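Local structure of chitin oligosaccharide binding protein NagB2 (Paenibacillus sp. FPU-7, 7EHU) at residues Leu112-Leu118 and Gly137-Leu142; Gly295-Phe299 and Ala377-Ala381. The protein binds chitin oligosaccharides such as N,N'-diacetylchitobiose and N,N',N''-triacetylchitotriose, probably as the extracellular solute-binding component of an ABC sugar importer. All coordinates share one frame; numbering follows the deposited sequence.

Overall arrangement
Contact 1 (112-118 with 137-142) and contact 2 (295-299 with 377-381) lie apart in this periplasmic-binding-protein fold, their centres 32 Å apart and their nearest atoms about 17 Å. Both reach one mixed sheet, in which strands 138-154 and 294-297 are neighbours. Contact 1, the larger at 447 Å², is partly buried: six of its eleven touching residues are buried, and leucine and isoleucine side chains pack beside an asparagine that binds backbone. Contact 2 buries 217 Å², is a surface contact with one of five touching residues buried, and depends mainly on Arg298, reaching from the strand side to helix 369-379 and the residues after it. Only contact 1 adds a direct backbone-to-backbone hydrogen bond.

Contact 1 (Leu112-Leu118 and Gly137-Leu142); sequences LPLNDIL and GKIYGL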
ATOM      1  N   LEU A 112     -13.063  -0.842  17.943  1.00  9.39           N
ATOM      2  CA  LEU A 112     -13.082   0.042  19.109  1.00 10.14           C
ATOM      3  C   LEU A 112     -12.982   1.493  18.664  1.00  9.73           C
ATOM      4  O   LEU A 112     -12.013   1.841  17.984  1.00  9.88           O
ATOM      5  CB  LEU A 112     -11.893  -0.316  20.008  1.00 10.81           C
ATOM      6  CG  LEU A 112     -11.848   0.341  21.389  1.00 12.80           C
ATOM      7  CD1 LEU A 112     -12.918  -0.253  22.296  1.00 15.46           C
ATOM      8  CD2 LEU A 112     -10.471   0.184  22.011  1.00 13.94           C
ATOM      9  N   PRO A 113     -13.920   2.376  19.037  1.00 10.65           N
ATOM     10  CA  PRO A 113     -13.715   3.803  18.760  1.00  9.72           C
ATOM     11  C   PRO A 113     -12.618   4.344  19.670  1.00  9.20           C
ATOM     12  O   PRO A 113     -12.546   4.025  20.861  1.00 10.32           O
ATOM     13  CB  PRO A 113     -15.086   4.429  19.048  1.00 12.12           C
ATOM     14  CG  PRO A 113     -15.725   3.510  19.999  1.00 13.56           C
ATOM     15  CD  PRO A 113     -15.203   2.120  19.703  1.00 11.96           C
ATOM     16  N   LEU A 114     -11.750   5.176  19.093  1.00  9.42           N
ATOM     17  CA  LEU A 114     -10.508   5.570  19.751  1.00  9.93           C
ATOM     18  C   LEU A 114     -10.455   7.024  20.208  1.00 10.28           C
ATOM     19  O   LEU A 114      -9.456   7.421  20.812  1.00 11.36           O
ATOM     20  CB  LEU A 114      -9.320   5.309  18.822  1.00 10.12           C
ATOM     21  CG  LEU A 114      -9.164   3.868  18.353  1.00  9.26           C
ATOM     22  CD1 LEU A 114      -7.997   3.719  17.418  1.00 10.53           C
ATOM     23  CD2 LEU A 114      -9.018   2.928  19.533  1.00 10.69           C
ATOM     24  N   ASN A 115     -11.495   7.823  19.967  1.00 11.32           N
ATOM     25  CA  ASN A 115     -11.391   9.263  20.224  1.00 11.78           C
ATOM     26  C   ASN A 115     -11.006   9.553  21.680  1.00 12.06           C
ATOM     27  O   ASN A 115     -10.108  10.362  21.954  1.00 12.82           O
ATOM     28  CB  ASN A 115     -12.710   9.960  19.865  1.00 13.41           C
ATOM     29  CG  ASN A 115     -13.116   9.765  18.403  1.00 15.03           C
ATOM     30  OD1 ASN A 115     -13.199   8.647  17.912  1.00 14.52           O
ATOM     31  ND2 ASN A 115     -13.416  10.854  17.727  1.00 16.76           N
ATOM     32  N   ASP A 116     -11.699   8.928  22.639  1.00 12.13           N
ATOM     33  CA  ASP A 116     -11.396   9.194  24.042  1.00 13.15           C
ATOM     34  C   ASP A 116     -10.010   8.683  24.411  1.00 12.37           C
ATOM     35  O   ASP A 116      -9.289   9.328  25.181  1.00 12.91           O
ATOM     36  CB  ASP A 116     -12.462   8.559  24.938  1.00 16.50           C
ATOM     37  CG  ASP A 116     -13.665   9.464  25.157  1.00 20.55           C
ATOM     38  OD1 ASP A 116     -13.693  10.590  24.601  1.00 22.56           O
ATOM     39  OD2 ASP A 116     -14.589   9.051  25.907  1.00 22.03           O
ATOM     40  N   ILE A 117      -9.628   7.521  23.881  1.00 12.05           N
ATOM     41  CA  ILE A 117      -8.291   7.010  24.139  1.00 11.88           C
ATOM     42  C   ILE A 117      -7.242   7.981  23.629  1.00 11.97           C
ATOM     43  O   ILE A 117      -6.234   8.240  24.300  1.00 12.43           O
ATOM     44  CB  ILE A 117      -8.120   5.613  23.518  1.00 13.44           C
ATOM     45  CG1 ILE A 117      -8.925   4.603  24.322  1.00 14.99           C
ATOM     46  CG2 ILE A 117      -6.634   5.226  23.437  1.00 14.21           C
ATOM     47  CD1 ILE A 117      -9.269   3.352  23.545  1.00 15.81           C
ATOM     48  N   LEU A 118      -7.455   8.531  22.432  1.00 11.88           N
ATOM     49  CA  LEU A 118      -6.474   9.463  21.900  1.00 12.28           C
ATOM     50  C   LEU A 118      -6.352  10.705  22.771  1.00 12.71           C
ATOM     51  O   LEU A 118      -5.241  11.208  22.995  1.00 13.32           O
ATOM     52  CB  LEU A 118      -6.810   9.852  20.465  1.00 13.30           C
ATOM     53  CG  LEU A 118      -6.707   8.722  19.436  1.00 14.76           C
ATOM     54  CD1 LEU A 118      -7.040   9.266  18.064  1.00 17.08           C
ATOM     55  CD2 LEU A 118      -5.343   8.054  19.414  1.00 16.39           C
ATOM     56  N   GLY A 137     -17.226  10.553  12.310  1.00 18.13           N
ATOM     57  CA  GLY A 137     -16.492  11.293  13.318  1.00 17.79           C
ATOM     58  C   GLY A 137     -15.696  10.475  14.318  1.00 16.51           C
ATOM     59  O   GLY A 137     -14.912  11.053  15.077  1.00 19.47           O
ATOM     60  N   LYS A 138     -15.802   9.150  14.331  1.00 14.59           N
ATOM     61  CA  LYS A 138     -15.169   8.385  15.409  1.00 13.11           C
ATOM     62  C   LYS A 138     -14.008   7.698  14.657  1.00 12.13           C
ATOM     63  O   LYS A 138     -14.122   7.328  13.463  1.00 11.94           O
ATOM     64  CB  LYS A 138     -16.130   7.304  15.700  1.00 15.70           C
ATOM     65  CG  LYS A 138     -17.517   7.843  16.280  1.00 21.69           C
ATOM     66  CD  LYS A 138     -18.499   6.710  16.693  1.00 26.38           C
ATOM     67  CE  LYS A 138     -18.579   6.608  15.058  1.00 29.29           C
ATOM     68  NZ  LYS A 138     -19.254   5.705  14.177  1.00 28.14           N
ATOM     69  N   ILE A 139     -12.898   7.558  15.350  1.00 10.89           N
ATOM     70  CA  ILE A 139     -11.659   7.048  14.797  1.00 10.51           C
ATOM     71  C   ILE A 139     -11.571   5.574  15.158  1.00  9.59           C
ATOM     72  O   ILE A 139     -11.682   5.219  16.333  1.00 10.38           O
ATOM     73  CB  ILE A 139     -10.477   7.846  15.370  1.00 11.03           C
ATOM     74  CG1 ILE A 139     -10.546   9.320  14.924  1.00 13.03           C
ATOM     75  CG2 ILE A 139      -9.159   7.221  14.963  1.00 11.03           C
ATOM     76  CD1 ILE A 139      -9.915  10.293  15.894  1.00 15.11           C
ATOM     77  N   TYR A 140     -11.328   4.723  14.162  1.00  8.93           N
ATOM     78  CA  TYR A 140     -11.372   3.277  14.354  1.00  8.53           C
ATOM     79  C   TYR A 140     -10.060   2.571  14.036  1.00  8.57           C
ATOM     80  O   TYR A 140     -10.011   1.341  14.036  1.00  9.13           O
ATOM     81  CB  TYR A 140     -12.505   2.683  13.520  1.00  9.75           C
ATOM     82  CG  TYR A 140     -13.875   3.038  14.036  1.00 10.10           C
ATOM     83  CD1 TYR A 140     -14.385   2.448  15.193  1.00  9.74           C
ATOM     84  CD2 TYR A 140     -14.669   3.961  13.365  1.00 10.75           C
ATOM     85  CE1 TYR A 140     -15.656   2.761  15.664  1.00 10.97           C
ATOM     86  CE2 TYR A 140     -15.934   4.282  13.818  1.00 12.72           C
ATOM     87  CZ  TYR A 140     -16.428   3.665  14.961  1.00 11.78           C
ATOM     88  OH  TYR A 140     -17.686   4.011  15.396  1.00 14.26           O
ATOM     89  N   GLY A 141      -8.990   3.307  13.803  1.00  8.77           N
ATOM     90  CA  GLY A 141      -7.673   2.714  13.626  1.00  9.28           C
ATOM     91  C   GLY A 141      -6.654   3.823  13.502  1.00  8.07           C
ATOM     92  O   GLY A 141      -7.013   4.992  13.350  1.00  9.33           O
ATOM     93  N   LEU A 142      -5.378   3.437  13.551  1.00  8.34           N
ATOM     94  CA  LEU A 142      -4.288   4.408  13.607  1.00  8.41           C
ATOM     95  C   LEU A 142      -3.231   4.015  12.584  1.00  8.53           C
ATOM     96  O   LEU A 142      -2.612   2.949  12.714  1.00  8.67           O
ATOM     97  CB  LEU A 142      -3.672   4.504  15.000  1.00  9.39           C
ATOM     98  CG  LEU A 142      -4.669   4.927  16.069  1.00  9.98           C
ATOM     99  CD1 LEU A 142      -4.054   4.801  17.451  1.00 11.27           C
ATOM    100  CD2 LEU A 142      -5.197   6.348  15.878  1.00 11.42           C
TER
HETATM  101  O   HOH W   1      -9.969   0.387  16.635  1.00 10.09           O
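Asn115 grips the backbone of 137-139 with both ends of its amide. Asn115 OD1 accepts from Ile139 N at 2.8 Å (N-H...O 165°), the donor tilted from the carbonyl plane, while Asn115 ND2 gives a hydrogen to Gly137 O at 3.0 Å, in the carbonyl plane and on a lone pair. With CG anti to the carbonyl carbon (chi1 -59°), the amide lies alongside the strand and spans Lys138. The backbone adds a third bond, Leu114 N to Ile139 O at 2.8 Å, so Ile139 is held through both its N and its O.

Beside these bonds the apolar chains mesh. Leu114 and Leu142 meet tip to tip, Leu114 CD1 to Leu142 CG at 3.8 Å, and Leu118 CD1 meets Ile139 CD1 at 3.7 Å. Pro113 CB lies 3.8 Å from Tyr140 CE1. A water bridges Leu112 O and Tyr140 O.

Farther out, Ile336 of helix 326-339 packs on Leu142, whose side chain is about 10 Å from a bound NAG. Two bonds set the amide's orientation, since a flipped one would face donor to donor at Ile139 N; three hydrogen bonds and apolar packing thus join helix 115-121 to the start of strand 138-154 in this solute-binding fold.

Contact 2 (Gly295-Phe299 and Ala377-Ala381); sequences GYFRF and AQASA
Arg298, on the segment that follows from strand 294-297, reaches Ala377 of helix 369-379 and Ser380 beyond it. Arg298 CB lies 4.2 Å from Ala377 CB. CG stands between the backbone N and the carbonyl carbon (chi1 78°), and from there the chain runs extended to NE, carrying CD past Ala377 O. At the tip, Arg298 NH1 donates to Ala377 O at 2.9 Å, on a lone pair in the carbonyl plane, though the bond is bent (131° at the hydrogen) and the oxygen is tilted from the guanidinium plane. Arg298 NH1 also donates to Ser380 OG at 3.1 Å, almost exactly in that plane. Ala381 CA lies over one guanidinium face, toward its rim, and NH2 bonds to Asn308 OD1. A leucine here would probably leave Ala377 O and Ser380 OG without the NH1 donor and Asn308 OD1 without NH2, tying the two segments less firmly.

Ser380 OG also bonds to Glu376 O. Ala377 CB meets the edge of the Tyr296 ring, 3.8 Å from Tyr296 CE2, and that ring packs edge-to-face with Tyr152. Strand 294-297 pairs antiparallel with 138-154; through Arg298 and Tyr296, helix 369-379 rests against this sheet of the solute-binding fold.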
ATOM      1  N   GLY A 295      16.872   5.787  -8.549  1.00  9.40           N
ATOM      2  CA  GLY A 295      16.131   7.028  -8.490  1.00  9.70           C
ATOM      3  C   GLY A 295      14.648   6.739  -8.411  1.00  9.32           C
ATOM      4  O   GLY A 295      14.221   5.582  -8.243  1.00  9.33           O
ATOM      5  N   TYR A 296      13.836   7.780  -8.581  1.00  9.10           N
ATOM      6  CA  TYR A 296      12.399   7.641  -8.423  1.00  9.45           C
ATOM      7  C   TYR A 296      11.700   8.698  -9.253  1.00  9.47           C
ATOM      8  O   TYR A 296      12.187   9.825  -9.350  1.00 10.27           O
ATOM      9  CB  TYR A 296      12.033   7.844  -6.962  1.00  9.90           C
ATOM     10  CG  TYR A 296      10.608   7.563  -6.582  1.00  9.56           C
ATOM     11  CD1 TYR A 296      10.203   6.285  -6.221  1.00  8.78           C
ATOM     12  CD2 TYR A 296       9.663   8.587  -6.523  1.00  9.59           C
ATOM     13  CE1 TYR A 296       8.920   6.037  -5.811  1.00  9.69           C
ATOM     14  CE2 TYR A 296       8.376   8.349  -6.112  1.00  9.74           C
ATOM     15  CZ  TYR A 296       8.006   7.066  -5.762  1.00  9.25           C
ATOM     16  OH  TYR A 296       6.724   6.852  -5.307  1.00  9.69           O
ATOM     17  N   PHE A 297      10.541   8.345  -9.809  1.00  9.77           N
ATOM     18  CA  PHE A 297       9.673   9.333 -10.432  1.00  9.69           C
ATOM     19  C   PHE A 297       8.215   8.945 -10.227  1.00 10.13           C
ATOM     20  O   PHE A 297       7.861   7.760 -10.237  1.00  9.98           O
ATOM     21  CB  PHE A 297       9.988   9.587 -11.922  1.00 10.71           C
ATOM     22  CG  PHE A 297       9.981   8.371 -12.810  1.00 10.40           C
ATOM     23  CD1 PHE A 297      11.122   7.602 -12.974  1.00 10.79           C
ATOM     24  CD2 PHE A 297       8.831   8.033 -13.542  1.00 10.83           C
ATOM     25  CE1 PHE A 297      11.131   6.502 -13.834  1.00 11.64           C
ATOM     26  CE2 PHE A 297       8.830   6.924 -14.397  1.00 11.23           C
ATOM     27  CZ  PHE A 297       9.992   6.164 -14.542  1.00 11.03           C
ATOM     28  N   ARG A 298       7.379   9.961 -10.040  1.00 10.67           N
ATOM     29  CA  ARG A 298       5.961   9.713  -9.953  1.00 11.30           C
ATOM     30  C   ARG A 298       5.416   9.355 -11.334  1.00 11.28           C
ATOM     31  O   ARG A 298       6.048   9.566 -12.369  1.00 12.08           O
ATOM     32  CB  ARG A 298       5.236  10.902  -9.339  1.00 16.21           C
ATOM     33  CG  ARG A 298       5.007  12.070 -10.230  1.00 19.65           C
ATOM     34  CD  ARG A 298       3.945  13.020  -9.612  1.00 22.17           C
ATOM     35  NE  ARG A 298       3.963  14.300 -10.293  1.00 22.97           N
ATOM     36  CZ  ARG A 298       4.724  15.338  -9.959  1.00 24.96           C
ATOM     37  NH1 ARG A 298       5.531  15.295  -8.909  1.00 26.27           N
ATOM     38  NH2 ARG A 298       4.657  16.435 -10.683  1.00 26.02           N
ATOM     39  N   PHE A 299       4.254   8.736 -11.329  1.00 11.53           N
ATOM     40  CA  PHE A 299       3.634   8.297 -12.565  1.00 11.75           C
ATOM     41  C   PHE A 299       3.599   9.463 -13.559  1.00 12.54           C
ATOM     42  O   PHE A 299       3.212  10.573 -13.185  1.00 13.62           O
ATOM     43  CB  PHE A 299       2.217   7.772 -12.290  1.00 12.88           C
ATOM     44  CG  PHE A 299       1.651   7.035 -13.468  1.00 12.81           C
ATOM     45  CD1 PHE A 299       0.987   7.719 -14.483  1.00 13.78           C
ATOM     46  CD2 PHE A 299       1.840   5.669 -13.608  1.00 13.96           C
ATOM     47  CE1 PHE A 299       0.525   7.056 -15.596  1.00 15.23           C
ATOM     48  CE2 PHE A 299       1.382   5.016 -14.728  1.00 15.19           C
ATOM     49  CZ  PHE A 299       0.723   5.713 -15.714  1.00 15.95           C
ATOM     50  N   ALA A 377       9.193  13.923  -5.322  1.00 24.79           N
ATOM     51  CA  ALA A 377       8.091  13.548  -6.205  1.00 24.59           C
ATOM     52  C   ALA A 377       6.735  13.801  -5.552  1.00 25.24           C
ATOM     53  O   ALA A 377       5.781  14.201  -6.233  1.00 25.65           O
ATOM     54  CB  ALA A 377       8.253  12.074  -6.600  1.00 24.42           C
ATOM     55  N   GLN A 378       6.620  13.557  -4.242  1.00 26.25           N
ATOM     56  CA  GLN A 378       5.358  13.788  -3.534  1.00 28.82           C
ATOM     57  C   GLN A 378       5.102  15.282  -3.334  1.00 28.65           C
ATOM     58  O   GLN A 378       3.975  15.761  -3.543  1.00 29.52           O
ATOM     59  CB  GLN A 378       5.403  13.064  -2.180  1.00 32.98           C
ATOM     60  CG  GLN A 378       4.083  13.001  -1.390  1.00 37.34           C
ATOM     61  CD  GLN A 378       3.985  13.984  -0.237  1.00 41.72           C
ATOM     62  OE1 GLN A 378       4.944  14.681   0.097  1.00 42.95           O
ATOM     63  NE2 GLN A 378       2.811  14.032   0.388  1.00 43.42           N
ATOM     64  N   ALA A 379       6.145  16.030  -2.954  1.00 27.90           N
ATOM     65  CA  ALA A 379       6.005  17.449  -2.646  1.00 28.90           C
ATOM     66  C   ALA A 379       5.631  18.258  -3.878  1.00 29.62           C
ATOM     67  O   ALA A 379       4.861  19.223  -3.778  1.00 31.33           O
ATOM     68  CB  ALA A 379       7.314  17.968  -2.056  1.00 28.96           C
ATOM     69  N   SER A 380       6.184  17.914  -5.040  1.00 28.97           N
ATOM     70  CA  SER A 380       5.893  18.678  -6.247  1.00 28.75           C
ATOM     71  C   SER A 380       4.598  18.245  -6.927  1.00 26.56           C
ATOM     72  O   SER A 380       4.213  18.872  -7.917  1.00 27.55           O
ATOM     73  CB  SER A 380       7.034  18.532  -7.257  1.00 30.22           C
ATOM     74  OG  SER A 380       7.408  17.175  -7.351  1.00 30.62           O
ATOM     75  N   ALA A 381       3.941  17.186  -6.452  1.00 23.88           N
ATOM     76  CA  ALA A 381       2.655  16.784  -7.002  1.00 20.97           C
ATOM     77  C   ALA A 381       1.582  17.801  -6.639  1.00 19.86           C
ATOM     78  O   ALA A 381       1.640  18.454  -5.595  1.00 21.37           O
ATOM     79  CB  ALA A 381       2.244  15.428  -6.430  1.00 20.58           C
TER